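Local coordinates for type II secretion system protein F (Vibrio cholerae, PDB 3C1Q) that probably serves in the inner-membrane complex of the type II secretion system, which exports toxins and proteases from the periplasm, here seen as its first cytoplasmic domain, at residues E77-M82 with E97-Y102; A37-S42 with R46-L51; R55-E60 with S65-D70; I9-L14 with E104-M109; G61-D66 with A85-G90. All coordinates share one frame; numbering follows the deposited sequence. Where two conformers were deposited one is given.

Contact 1: residues E77-M82 with E97-Y102; sequences ELFRSM and ERLADY. With CA (calcium ion), chain G.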
# COMPACT_ATOMS: atom_id res chain seq x y z
N GLU B 77 20.49 -0.97 -9.74
CA GLU B 77 20.59 -0.49 -11.11
C GLU B 77 19.32 -0.76 -11.91
O GLU B 77 18.88 0.11 -12.67
CB GLU B 77 21.80 -1.15 -11.76
CG GLU B 77 22.02 -0.81 -13.23
CD GLU B 77 23.30 -1.43 -13.76
OE1 GLU B 77 24.12 -1.92 -12.94
OE2 GLU B 77 23.49 -1.42 -15.00
N LEU B 78 18.72 -1.93 -11.74
CA LEU B 78 17.48 -2.24 -12.44
C LEU B 78 16.36 -1.30 -12.02
O LEU B 78 15.64 -0.77 -12.85
CB LEU B 78 17.05 -3.68 -12.19
CG LEU B 78 15.75 -4.12 -12.89
CD1 LEU B 78 15.91 -4.09 -14.40
CD2 LEU B 78 15.36 -5.49 -12.42
N PHE B 79 16.22 -1.10 -10.71
CA PHE B 79 15.15 -0.25 -10.19
C PHE B 79 15.30 1.15 -10.81
O PHE B 79 14.35 1.70 -11.36
CB PHE B 79 15.22 -0.19 -8.66
CG PHE B 79 13.99 0.41 -8.01
CD1 PHE B 79 13.16 -0.36 -7.21
CD2 PHE B 79 13.70 1.76 -8.16
CE1 PHE B 79 12.03 0.20 -6.59
CE2 PHE B 79 12.57 2.33 -7.54
CZ PHE B 79 11.74 1.54 -6.76
N ARG B 80 16.50 1.70 -10.74
CA ARG B 80 16.73 3.07 -11.17
C ARG B 80 16.63 3.20 -12.68
O ARG B 80 16.14 4.21 -13.20
CB ARG B 80 18.08 3.58 -10.64
CG ARG B 80 18.11 3.61 -9.14
CD ARG B 80 19.33 4.25 -8.56
NE ARG B 80 20.44 3.33 -8.56
CZ ARG B 80 21.42 3.33 -9.45
NH1 ARG B 80 21.47 4.26 -10.39
NH2 ARG B 80 22.37 2.42 -9.37
N SER B 81 17.04 2.14 -13.39
CA SER B 81 16.90 2.09 -14.84
C SER B 81 15.45 2.11 -15.27
O SER B 81 15.10 2.82 -16.21
CB SER B 81 17.59 0.85 -15.40
OG SER B 81 19.00 1.03 -15.39
N MSE B 82 14.61 1.35 -14.57
CA MSE B 82 13.18 1.29 -14.85
C MSE B 82 12.53 2.69 -14.65
O MSE B 82 11.81 3.18 -15.50
CB MSE B 82 12.48 0.21 -13.99
CG MSE B 82 12.80 -1.29 -14.36
SE MSE B 82 12.55 -1.64 -16.23
CE MSE B 82 10.73 -1.00 -16.46
N GLU B 97 4.10 1.04 -10.99
CA GLU B 97 3.19 -0.08 -10.72
C GLU B 97 3.94 -1.41 -10.89
O GLU B 97 3.84 -2.31 -10.04
CB GLU B 97 1.98 -0.05 -11.65
CG GLU B 97 0.99 -1.21 -11.44
CD GLU B 97 0.49 -1.30 -10.01
OE1 GLU B 97 0.25 -0.22 -9.38
OE2 GLU B 97 0.34 -2.44 -9.52
N ARG B 98 4.66 -1.55 -12.00
CA ARG B 98 5.42 -2.78 -12.25
C ARG B 98 6.51 -3.00 -11.20
O ARG B 98 6.74 -4.15 -10.77
CB ARG B 98 6.00 -2.79 -13.65
CG ARG B 98 4.93 -2.98 -14.72
CD ARG B 98 5.49 -3.59 -15.98
NE ARG B 98 6.28 -2.63 -16.74
CZ ARG B 98 5.75 -1.64 -17.46
NH1 ARG B 98 4.43 -1.47 -17.55
NH2 ARG B 98 6.55 -0.83 -18.12
N LEU B 99 7.16 -1.92 -10.77
CA LEU B 99 8.19 -2.04 -9.72
C LEU B 99 7.55 -2.47 -8.38
O LEU B 99 8.09 -3.28 -7.65
CB LEU B 99 8.93 -0.72 -9.56
CG LEU B 99 9.97 -0.44 -10.62
CD1 LEU B 99 10.34 1.06 -10.64
CD2 LEU B 99 11.22 -1.33 -10.43
N ALA B 100 6.37 -1.93 -8.10
CA ALA B 100 5.61 -2.30 -6.91
C ALA B 100 5.21 -3.79 -6.93
O ALA B 100 5.39 -4.53 -5.92
CB ALA B 100 4.36 -1.39 -6.79
N ASP B 101 4.67 -4.24 -8.06
CA ASP B 101 4.29 -5.64 -8.24
C ASP B 101 5.49 -6.53 -8.06
O ASP B 101 5.40 -7.57 -7.41
CB ASP B 101 3.70 -5.87 -9.64
CG ASP B 101 2.28 -5.36 -9.77
OD1 ASP B 101 1.58 -5.24 -8.75
OD2 ASP B 101 1.86 -5.14 -10.91
N TYR B 102 6.61 -6.12 -8.66
CA TYR B 102 7.87 -6.90 -8.61
C TYR B 102 8.37 -6.99 -7.17
O TYR B 102 8.67 -8.07 -6.67
CB TYR B 102 8.93 -6.24 -9.49
CG TYR B 102 10.30 -6.84 -9.35
CD1 TYR B 102 10.63 -8.03 -10.00
CD2 TYR B 102 11.28 -6.24 -8.55
CE1 TYR B 102 11.90 -8.60 -9.87
CE2 TYR B 102 12.54 -6.80 -8.42
CZ TYR B 102 12.84 -7.98 -9.06
OH TYR B 102 14.11 -8.51 -8.93
CA CA G . -0.44 -4.50 -10.09
O HOH W 1 -2.57 -3.34 -10.56
O HOH W 2 -0.49 -4.29 -12.57
O HOH W 3 -1.43 -4.63 -7.93
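Leu99 reaches across from helix 92-121 and lays both of its methyl groups against the Phe79 ring. CD1 sits over one face, offset toward the rim, 4.1 Å from the centroid of the Phe79 ring in a CH-pi contact, while Leu99 CD2 lies 3.9 Å from Phe79 CD1. The ring is brought there by its first torsion, which sets CG of Phe79 anti to the backbone N (chi1 -167°). Met82, present as selenomethionine, adds its CB 4.1 Å from Leu99 CD1, and its terminal CE ends near the edge of the Arg98 guanidinium.

On another side of 97-102 stand the carboxylates of Glu97 and Asp101. Glu97 binds the calcium ion through OE2 alone, at 2.3 Å, whereas Asp101 grips it with both OD1 and OD2; three waters and Glu43 of the second subunit complete the site, which thus joins the two chains. Arg19 donates to Glu97 OE2 and Asp101 OD1, positioning both carboxylates as a second shell.

The two short helical segments run nearly antiparallel, at 156° with 10.9 Å between their axes. Helix 11-26 closes over the Phe79-Leu99 pair through Thr18, and Leu68 of helix 64-68 packs against Phe79.

Contact 2: residues A37-S42 with R46-L51; sequences AVAEQS and RIRTML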
# COMPACT_ATOMS: atom_id res chain seq x y z
N ALA B 37 4.17 12.33 1.22
CA ALA B 37 3.28 11.40 1.88
C ALA B 37 3.99 10.12 2.31
O ALA B 37 3.84 9.69 3.46
CB ALA B 37 2.07 11.08 0.97
N VAL B 38 4.77 9.51 1.42
CA VAL B 38 5.44 8.25 1.78
C VAL B 38 6.43 8.50 2.96
O VAL B 38 6.48 7.71 3.92
CB VAL B 38 6.15 7.57 0.55
CG1 VAL B 38 6.73 6.22 0.95
CG2 VAL B 38 5.15 7.39 -0.62
N ALA B 39 7.13 9.63 2.93
CA ALA B 39 8.01 10.04 4.02
C ALA B 39 7.27 10.18 5.34
O ALA B 39 7.68 9.62 6.36
CB ALA B 39 8.72 11.37 3.68
N GLU B 40 6.18 10.95 5.33
CA GLU B 40 5.39 11.23 6.53
C GLU B 40 4.83 9.97 7.15
O GLU B 40 4.59 9.93 8.35
CB GLU B 40 4.19 12.10 6.17
CG GLU B 40 4.50 13.53 5.77
CD GLU B 40 3.29 14.25 5.18
OE1 GLU B 40 2.34 13.58 4.69
OE2 GLU B 40 3.28 15.50 5.19
N GLN B 41 4.56 8.97 6.31
CA GLN B 41 3.95 7.72 6.74
C GLN B 41 4.94 6.63 7.17
O GLN B 41 4.53 5.56 7.58
CB GLN B 41 3.01 7.19 5.65
CG GLN B 41 1.82 8.13 5.38
CD GLN B 41 0.99 7.68 4.22
OE1 GLN B 41 0.84 6.48 3.97
NE2 GLN B 41 0.43 8.64 3.48
N SER B 42 6.23 6.90 7.10
CA SER B 42 7.23 5.87 7.38
C SER B 42 7.48 5.70 8.87
O SER B 42 7.60 6.68 9.56
CB SER B 42 8.56 6.21 6.71
OG SER B 42 9.45 5.09 6.79
N ARG B 46 15.35 6.10 9.10
CA ARG B 46 16.33 6.13 8.01
C ARG B 46 15.62 6.26 6.67
O ARG B 46 16.12 6.91 5.75
CB ARG B 46 17.16 4.84 7.96
CG ARG B 46 18.28 4.73 8.96
CD ARG B 46 19.16 3.52 8.60
NE ARG B 46 20.47 3.55 9.22
CZ ARG B 46 21.54 4.19 8.74
NH1 ARG B 46 21.47 4.91 7.61
NH2 ARG B 46 22.69 4.13 9.38
N ILE B 47 14.48 5.59 6.57
CA ILE B 47 13.71 5.59 5.33
C ILE B 47 13.06 6.96 5.15
O ILE B 47 13.09 7.51 4.04
CB ILE B 47 12.67 4.48 5.30
CG1 ILE B 47 13.37 3.11 5.24
CG2 ILE B 47 11.72 4.67 4.09
CD1 ILE B 47 12.44 1.92 5.32
N ARG B 48 12.50 7.51 6.23
CA ARG B 48 11.94 8.87 6.20
C ARG B 48 12.99 9.88 5.73
O ARG B 48 12.74 10.69 4.83
CB ARG B 48 11.39 9.26 7.57
CG ARG B 48 10.69 10.62 7.56
CD ARG B 48 9.90 10.85 8.84
NE ARG B 48 10.76 10.76 10.01
CZ ARG B 48 10.81 9.74 10.88
NH1 ARG B 48 10.04 8.66 10.77
NH2 ARG B 48 11.67 9.82 11.90
N THR B 49 14.17 9.82 6.30
CA THR B 49 15.25 10.72 5.92
C THR B 49 15.56 10.64 4.43
O THR B 49 15.73 11.66 3.76
CB THR B 49 16.52 10.33 6.69
OG1 THR B 49 16.28 10.57 8.07
CG2 THR B 49 17.71 11.14 6.23
N MSE B 50 15.66 9.41 3.94
CA MSE B 50 15.97 9.16 2.54
C MSE B 50 14.90 9.75 1.65
O MSE B 50 15.21 10.44 0.70
CB MSE B 50 16.07 7.66 2.28
CG MSE B 50 16.21 7.27 0.83
SE MSE B 50 16.42 5.34 0.70
CE MSE B 50 14.57 4.80 1.11
N LEU B 51 13.63 9.50 1.99
CA LEU B 51 12.51 9.99 1.17
C LEU B 51 12.38 11.51 1.19
O LEU B 51 12.07 12.13 0.16
CB LEU B 51 11.21 9.30 1.58
CG LEU B 51 11.21 7.81 1.22
CD1 LEU B 51 10.01 7.12 1.85
CD2 LEU B 51 11.25 7.60 -0.30
O HOH W 4 7.14 9.46 9.57
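Val38, Ala39 and Leu51 form the tight half of this contact. CG1 of Val38 lies 3.5 Å from CD1 of Leu51, the two branched chains meeting at a slant. Val38 CG1 stands anti to the backbone N (chi1 -176°), which carries that methyl to Leu51, while helix 11-26 packs on the same valine through Gln20 and Leu24. One step along, the small Ala39 lets the helices close in: its CB is 3.9 Å from Leu51 CB, and the CA atoms of Ala39 and Arg48 are separated by 4.6 Å. Ile47 CG2 packs 3.6 Å from Ser42 OG, a hydroxyl that also accepts a weak hydrogen bond from Lys44 N.

The other half is looser and wetter. Here the aliphatic part of Arg48 runs past the end of helix 31-40, its CG 3.4 Å from Ala39 O, before the chain bends at chi3 (58°) and turns the guanidinium toward the loop. NH1 then meets Ser42 O in the plane of the guanidinium, at its edge, but the hydrogen bond is weak, 3.4 Å long and bent to 128° at the hydrogen. A water sits in this corner: it lies 2.8 Å from Ser42 O, touches Ala39 O as well, and accepts weakly from Arg48 NH1. The water thus links Ala39 O, at the last turn of the helix, with Ser42 O in the loop.

Together the two halves make a helical hairpin, helices 31-40 and 45-59 joined by a short connection that carries Glu43, a calcium ligand.

Contact 3: residues R55-E60 with S65-D70; sequences RAKVTE and SDSLGD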
# COMPACT_ATOMS: atom_id res chain seq x y z
N ARG B 55 12.79 13.73 -2.08
CA ARG B 55 11.76 14.74 -2.37
C ARG B 55 12.37 16.12 -2.58
O ARG B 55 11.99 16.83 -3.51
CB ARG B 55 10.72 14.83 -1.28
CG ARG B 55 9.57 15.73 -1.74
CD ARG B 55 8.64 16.17 -0.67
NE ARG B 55 8.06 17.45 -1.09
CZ ARG B 55 7.74 18.45 -0.28
NH1 ARG B 55 7.25 19.58 -0.79
NH2 ARG B 55 7.89 18.34 1.04
N ALA B 56 13.28 16.50 -1.69
CA ALA B 56 13.94 17.79 -1.79
C ALA B 56 14.60 17.91 -3.18
O ALA B 56 14.40 18.90 -3.89
CB ALA B 56 14.95 17.97 -0.68
N LYS B 57 15.32 16.87 -3.59
CA LYS B 57 16.01 16.90 -4.88
C LYS B 57 15.05 17.00 -6.06
O LYS B 57 15.31 17.73 -7.01
CB LYS B 57 16.94 15.69 -5.03
CG LYS B 57 18.20 15.81 -4.17
CD LYS B 57 19.21 14.74 -4.48
CE LYS B 57 19.98 15.02 -5.75
NZ LYS B 57 21.27 14.26 -5.81
N VAL B 58 13.93 16.29 -5.98
CA VAL B 58 12.92 16.34 -7.05
C VAL B 58 12.35 17.75 -7.17
O VAL B 58 12.18 18.26 -8.27
CB VAL B 58 11.81 15.31 -6.79
CG1 VAL B 58 10.57 15.61 -7.65
CG2 VAL B 58 12.38 13.88 -7.07
N THR B 59 12.07 18.39 -6.04
CA THR B 59 11.55 19.77 -6.07
C THR B 59 12.59 20.75 -6.65
O THR B 59 12.22 21.79 -7.20
CB THR B 59 11.10 20.25 -4.68
OG1 THR B 59 12.25 20.49 -3.85
CG2 THR B 59 10.17 19.22 -4.02
N GLU B 60 13.87 20.40 -6.53
CA GLU B 60 14.95 21.24 -7.08
C GLU B 60 15.23 20.97 -8.57
O GLU B 60 16.04 21.68 -9.19
CB GLU B 60 16.23 21.04 -6.26
CG GLU B 60 16.12 21.59 -4.84
CD GLU B 60 17.10 20.98 -3.86
OE1 GLU B 60 17.99 20.19 -4.27
OE2 GLU B 60 16.98 21.27 -2.64
N SER B 65 14.86 9.18 -10.87
CA SER B 65 15.93 8.21 -11.15
C SER B 65 17.31 8.73 -10.74
O SER B 65 18.12 7.99 -10.16
CB SER B 65 15.94 7.81 -12.63
OG SER B 65 16.05 8.93 -13.50
N ASP B 66 17.60 10.01 -11.01
CA ASP B 66 18.91 10.55 -10.66
C ASP B 66 19.04 10.64 -9.13
O ASP B 66 20.07 10.26 -8.56
CB ASP B 66 19.09 11.93 -11.33
CG ASP B 66 20.49 12.48 -11.18
OD1 ASP B 66 21.45 11.68 -11.21
OD2 ASP B 66 20.63 13.72 -11.08
N SER B 67 17.98 11.11 -8.49
CA SER B 67 17.94 11.23 -7.02
C SER B 67 18.13 9.88 -6.32
O SER B 67 18.90 9.77 -5.37
CB SER B 67 16.63 11.88 -6.57
OG SER B 67 16.47 13.19 -7.13
N LEU B 68 17.48 8.83 -6.83
CA LEU B 68 17.59 7.49 -6.22
C LEU B 68 19.02 6.95 -6.27
O LEU B 68 19.36 6.04 -5.52
CB LEU B 68 16.65 6.50 -6.90
CG LEU B 68 15.16 6.80 -6.83
CD1 LEU B 68 14.37 5.71 -7.55
CD2 LEU B 68 14.67 6.97 -5.39
N GLY B 69 19.83 7.50 -7.18
CA GLY B 69 21.22 7.10 -7.31
C GLY B 69 22.09 7.44 -6.12
O GLY B 69 23.19 6.91 -5.99
N ASP B 70 21.61 8.33 -5.25
CA ASP B 70 22.27 8.57 -3.97
C ASP B 70 22.09 7.40 -2.96
O ASP B 70 22.75 7.38 -1.92
CB ASP B 70 21.80 9.89 -3.37
CG ASP B 70 22.24 11.11 -4.19
OD1 ASP B 70 23.04 10.96 -5.13
OD2 ASP B 70 21.75 12.22 -3.91
O HOH W 5 22.22 13.84 -8.33
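Lys57 NZ is gripped from two directions. It donates to Asp70 OD2 at 2.8 Å, the hydrogen bond of a salt bridge, and to a water at 2.7 Å that in turn donates to Asp66 OD2. The lysine meets OD2 of Asp70 on its syn side, 25° out of the carboxylate plane, and the two side chains approach from opposite directions. The water bridges the 5.3 Å between Lys57 NZ and Asp66 OD2; two acidic groups nearby would be expected to favour the charged form of the lysine.

A bend at chi3 (77°) breaks the extended run of the Lys57 chain on its way to Asp70. Nearer the backbone, Lys57 CB rests 3.3 Å from Ser67 OG; further out, its CD passes 3.6 Å from Asp70 OD2. The hydroxyl of Ser67 donates to Thr63 O, one turn back at the N-cap of helix 64-68, so that it meets the lysine methylene as a neighbour held by another partner. Val58 CG2 brushes the same oxygen more distantly.

Tyr62, in the connection between the segments, makes a cation-pi contact with Lys57, adding an aromatic partner to the carboxylate and the water. The arrangement is that of two consecutive helices joined by a short connection: a Schellman motif at Gly61 closes helix 45-59, Thr63 caps helix 64-68, and Lys57 spans the pair to reach Asp70, toward the far end of the short helix.

Contact 4: residues I9-L14 with E104-M109; sequences ISTPDL and ENRQKM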
# COMPACT_ATOMS: atom_id res chain seq x y z
N ILE B 9 17.82 -1.37 3.10
CA ILE B 9 16.56 -1.58 3.81
C ILE B 9 16.04 -3.00 3.54
O ILE B 9 16.54 -3.70 2.67
CB ILE B 9 15.49 -0.52 3.45
CG1 ILE B 9 15.00 -0.67 2.00
CG2 ILE B 9 16.03 0.91 3.70
CD1 ILE B 9 13.80 0.22 1.66
N SER B 10 15.03 -3.41 4.30
CA SER B 10 14.54 -4.77 4.20
C SER B 10 13.68 -4.95 2.95
O SER B 10 13.20 -3.97 2.37
CB SER B 10 13.74 -5.15 5.46
OG SER B 10 12.57 -4.37 5.57
N THR B 11 13.50 -6.20 2.56
CA THR B 11 12.65 -6.56 1.43
C THR B 11 11.22 -6.06 1.67
O THR B 11 10.65 -5.43 0.78
CB THR B 11 12.72 -8.08 1.18
OG1 THR B 11 14.10 -8.44 1.01
CG2 THR B 11 11.95 -8.50 -0.07
N PRO B 12 10.65 -6.31 2.87
CA PRO B 12 9.33 -5.71 3.13
C PRO B 12 9.29 -4.19 3.05
O PRO B 12 8.30 -3.63 2.56
CB PRO B 12 8.96 -6.18 4.54
CG PRO B 12 10.09 -6.89 5.07
CD PRO B 12 11.08 -7.17 3.99
N ASP B 13 10.33 -3.52 3.51
CA ASP B 13 10.27 -2.06 3.51
C ASP B 13 10.43 -1.49 2.11
O ASP B 13 9.81 -0.49 1.78
CB ASP B 13 11.26 -1.47 4.50
CG ASP B 13 10.72 -1.50 5.92
OD1 ASP B 13 9.49 -1.32 6.11
OD2 ASP B 13 11.54 -1.70 6.83
N LEU B 14 11.24 -2.13 1.26
CA LEU B 14 11.26 -1.69 -0.15
C LEU B 14 9.90 -1.88 -0.82
O LEU B 14 9.43 -1.01 -1.53
CB LEU B 14 12.34 -2.40 -0.96
CG LEU B 14 12.47 -1.90 -2.41
CD1 LEU B 14 12.91 -0.43 -2.43
CD2 LEU B 14 13.44 -2.78 -3.18
N GLU B 104 6.62 -6.49 -4.39
CA GLU B 104 5.62 -7.22 -3.60
C GLU B 104 5.82 -8.72 -3.74
O GLU B 104 5.82 -9.48 -2.76
CB GLU B 104 4.19 -6.86 -4.07
CG GLU B 104 3.07 -7.69 -3.41
CD GLU B 104 1.68 -7.46 -4.00
OE1 GLU B 104 1.50 -6.49 -4.72
OE2 GLU B 104 0.76 -8.26 -3.75
N ASN B 105 5.95 -9.15 -4.99
CA ASN B 105 6.17 -10.55 -5.33
C ASN B 105 7.42 -11.07 -4.65
O ASN B 105 7.41 -12.15 -4.07
CB ASN B 105 6.31 -10.73 -6.84
CG ASN B 105 6.61 -12.17 -7.25
OD1 ASN B 105 7.71 -12.50 -7.75
ND2 ASN B 105 5.62 -13.03 -7.04
N ARG B 106 8.50 -10.30 -4.74
CA ARG B 106 9.77 -10.67 -4.14
C ARG B 106 9.61 -10.85 -2.62
O ARG B 106 10.07 -11.84 -2.05
CB ARG B 106 10.83 -9.62 -4.47
CG ARG B 106 12.19 -9.95 -3.98
CD ARG B 106 13.27 -9.16 -4.71
NE ARG B 106 14.56 -9.79 -4.46
CZ ARG B 106 15.27 -9.63 -3.35
NH1 ARG B 106 14.85 -8.83 -2.38
NH2 ARG B 106 16.42 -10.28 -3.22
N GLN B 107 8.96 -9.90 -1.98
CA GLN B 107 8.69 -9.98 -0.54
C GLN B 107 7.89 -11.23 -0.19
O GLN B 107 8.21 -11.94 0.77
CB GLN B 107 7.95 -8.72 -0.06
CG GLN B 107 7.30 -8.80 1.34
CD GLN B 107 8.23 -9.29 2.43
OE1 GLN B 107 9.46 -9.22 2.30
NE2 GLN B 107 7.64 -9.81 3.51
N LYS B 108 6.84 -11.50 -0.96
CA LYS B 108 5.98 -12.64 -0.67
C LYS B 108 6.72 -13.95 -0.80
O LYS B 108 6.67 -14.80 0.10
CB LYS B 108 4.76 -12.67 -1.59
CG LYS B 108 3.77 -11.53 -1.39
CD LYS B 108 2.36 -11.92 -1.77
CE LYS B 108 1.47 -10.70 -1.98
NZ LYS B 108 1.62 -9.62 -0.94
N MSE B 109 7.44 -14.12 -1.91
CA MSE B 109 8.12 -15.37 -2.19
C MSE B 109 9.30 -15.58 -1.23
O MSE B 109 9.56 -16.70 -0.80
CB MSE B 109 8.56 -15.40 -3.66
CG MSE B 109 7.39 -15.32 -4.65
SE MSE B 109 6.14 -16.86 -4.61
CE MSE B 109 7.46 -18.24 -5.02
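Gln107 can be followed outward from helix 92-121 into the first turn of helix 11-26. Its CB faces Thr11 CG2 at 4.0 Å, and CG comes within 4.1 Å of Pro12 CA. A bend at chi2 (51°) then folds the amide over the proline, where Gln107 CD lies 3.8 Å from Pro12 CB. At the tip, OE1 is set 3.1 Å from Pro12 CD and close to Thr11 CG2; it also nears Pro12 N, which has no hydrogen to share. NE2 passes along Pro12 CB and CG, so both ends of the amide lie by the ring.

Thr11 is held between two side chains. Its CG2 meets Gln107, while its OG1 stands 3.5 Å from Arg106 NH1, with the extended arginine crossing the threonine at about a right angle. The start of helix 11-26 is itself fixed by an N-cap, as Ser10 OG accepts from Asp13 N at 3.2 Å.

This is a surface contact joining the two ends of the domain's sequence. Helix 92-121 runs past the beginning of helix 11-26, Gln107 also touches Ala15 of that helix, and Ile9 and Asp13 turn to Ile47 of helix 45-59. Leu14 packs on Phe75 in the loop before helix 77-89.

Contact 5: residues G61-D66 with A85-G90; sequences GYTLSD and AGEKSG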
# COMPACT_ATOMS: atom_id res chain seq x y z
N GLY B 61 14.56 19.97 -9.14
CA GLY B 61 14.63 19.68 -10.57
C GLY B 61 15.41 18.43 -10.97
O GLY B 61 15.50 18.10 -12.17
N TYR B 62 15.95 17.72 -9.99
CA TYR B 62 16.54 16.42 -10.26
C TYR B 62 15.45 15.43 -10.59
O TYR B 62 14.36 15.50 -10.01
CB TYR B 62 17.31 15.93 -9.04
CG TYR B 62 18.52 16.75 -8.70
CD1 TYR B 62 19.72 16.53 -9.35
CD2 TYR B 62 18.49 17.74 -7.71
CE1 TYR B 62 20.84 17.26 -9.04
CE2 TYR B 62 19.60 18.47 -7.39
CZ TYR B 62 20.78 18.23 -8.06
OH TYR B 62 21.90 18.96 -7.74
N THR B 63 15.72 14.51 -11.50
CA THR B 63 14.76 13.44 -11.75
C THR B 63 14.70 12.47 -10.57
O THR B 63 15.59 12.43 -9.71
CB THR B 63 15.10 12.66 -13.01
OG1 THR B 63 16.46 12.23 -12.92
CG2 THR B 63 14.88 13.49 -14.26
N LEU B 64 13.63 11.71 -10.50
CA LEU B 64 13.53 10.68 -9.48
C LEU B 64 14.67 9.67 -9.65
O LEU B 64 15.36 9.35 -8.68
CB LEU B 64 12.18 9.99 -9.53
CG LEU B 64 11.96 8.90 -8.48
CD1 LEU B 64 12.14 9.42 -7.06
CD2 LEU B 64 10.58 8.24 -8.65
N SER B 65 14.86 9.18 -10.87
CA SER B 65 15.93 8.21 -11.15
C SER B 65 17.31 8.73 -10.74
O SER B 65 18.12 7.99 -10.16
CB SER B 65 15.94 7.81 -12.63
OG SER B 65 16.05 8.93 -13.50
N ASP B 66 17.60 10.01 -11.01
CA ASP B 66 18.91 10.55 -10.66
C ASP B 66 19.04 10.64 -9.13
O ASP B 66 20.07 10.26 -8.56
CB ASP B 66 19.09 11.93 -11.33
CG ASP B 66 20.49 12.48 -11.18
OD1 ASP B 66 21.45 11.68 -11.21
OD2 ASP B 66 20.63 13.72 -11.08
N ALA B 85 13.50 5.01 -17.44
CA ALA B 85 12.71 4.73 -18.67
C ALA B 85 11.32 5.34 -18.56
O ALA B 85 10.84 5.94 -19.51
CB ALA B 85 12.64 3.21 -18.97
N GLY B 86 10.67 5.19 -17.41
CA GLY B 86 9.35 5.79 -17.18
C GLY B 86 9.34 7.31 -17.25
O GLY B 86 8.47 7.92 -17.89
N GLU B 87 10.31 7.96 -16.59
CA GLU B 87 10.37 9.41 -16.60
C GLU B 87 10.62 9.91 -18.02
O GLU B 87 9.95 10.82 -18.48
CB GLU B 87 11.47 9.93 -15.66
CG GLU B 87 11.15 9.68 -14.21
CD GLU B 87 12.19 10.24 -13.28
OE1 GLU B 87 13.31 9.68 -13.23
OE2 GLU B 87 11.89 11.25 -12.60
N LYS B 88 11.56 9.30 -18.72
CA LYS B 88 11.88 9.71 -20.09
C LYS B 88 10.65 9.62 -21.03
O LYS B 88 10.42 10.51 -21.85
CB LYS B 88 13.05 8.90 -20.63
CG LYS B 88 13.54 9.35 -22.01
CD LYS B 88 14.79 8.61 -22.42
CE LYS B 88 15.38 9.20 -23.69
NZ LYS B 88 16.18 8.20 -24.48
N SER B 89 9.89 8.54 -20.88
CA SER B 89 8.77 8.21 -21.78
C SER B 89 7.43 8.85 -21.38
O SER B 89 6.47 8.82 -22.15
CB SER B 89 8.59 6.70 -21.82
OG SER B 89 8.22 6.23 -20.54
N GLY B 90 7.36 9.41 -20.18
CA GLY B 90 6.10 9.94 -19.66
C GLY B 90 5.19 8.84 -19.15
O GLY B 90 3.96 8.99 -19.15
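Glu87 points its carboxylate at the N-terminal turn of helix 64-68, and its two oxygens divide the available donors between them. The chain leaves helix 77-89 with CG anti to the carbonyl carbon and runs extended beyond CG, which delivers the group across the gap. OE2 accepts from Leu64 N at 2.8 Å through its syn lone pair, on the side facing the other oxygen. OE1 takes two bonds: Ser65 N reaches it at 2.9 Å from the syn side, 32° out of the carboxylate plane and nearly straight at the hydrogen (166°), and Ser65 OG donates to OE1 of Glu87 at 2.9 Å, arriving almost along the C-O direction.

Ser65 OG sits between its backbone N and carbonyl carbon (chi1 56°), which turns the hydroxyl back to the same oxygen that its own N-H engages. Thr63 slants across the end of Glu87, its CB 3.5 Å from OE1 and equally far from OE2 of Glu87. Thr63 OG1 instead accepts from Asp66 N at 3.1 Å, as the N-cap of helix 64-68. Leu64 adds its CB, 3.3 Å from Glu87 OE2, and the leucine side chain also packs on Val83.

Three donors thus hold the glutamate's rotation, and two of them are N-H groups of a helix's first turn. An acidic group placed there would be expected to gain from the helix dipole, which should favour its ionised form, while the Thr63 cap satisfies a further N-H of the same turn.

How the contacts relate
Contact 2 is the buried member of the set, and contact 4 lies at the surface; contacts 1, 3 and 5 are partly buried. Contacts 1 and 4 share helix 92-121, contacts 1 and 5 share helix 77-89, and contacts 3 and 5 share helix 64-68 together with Ser65 and Asp66. Contact 2 joins contact 3 along helix 45-59. Chemistry follows place: methyl groups fill the inward parts of contacts 1 and 2, with an aromatic ring in contact 1, whereas charge and hydrogen bonding carry contacts 3 and 5, grouped about 10 Å apart between centres. Contact 4, closing the loop that encloses the others, relies on an amide against proline.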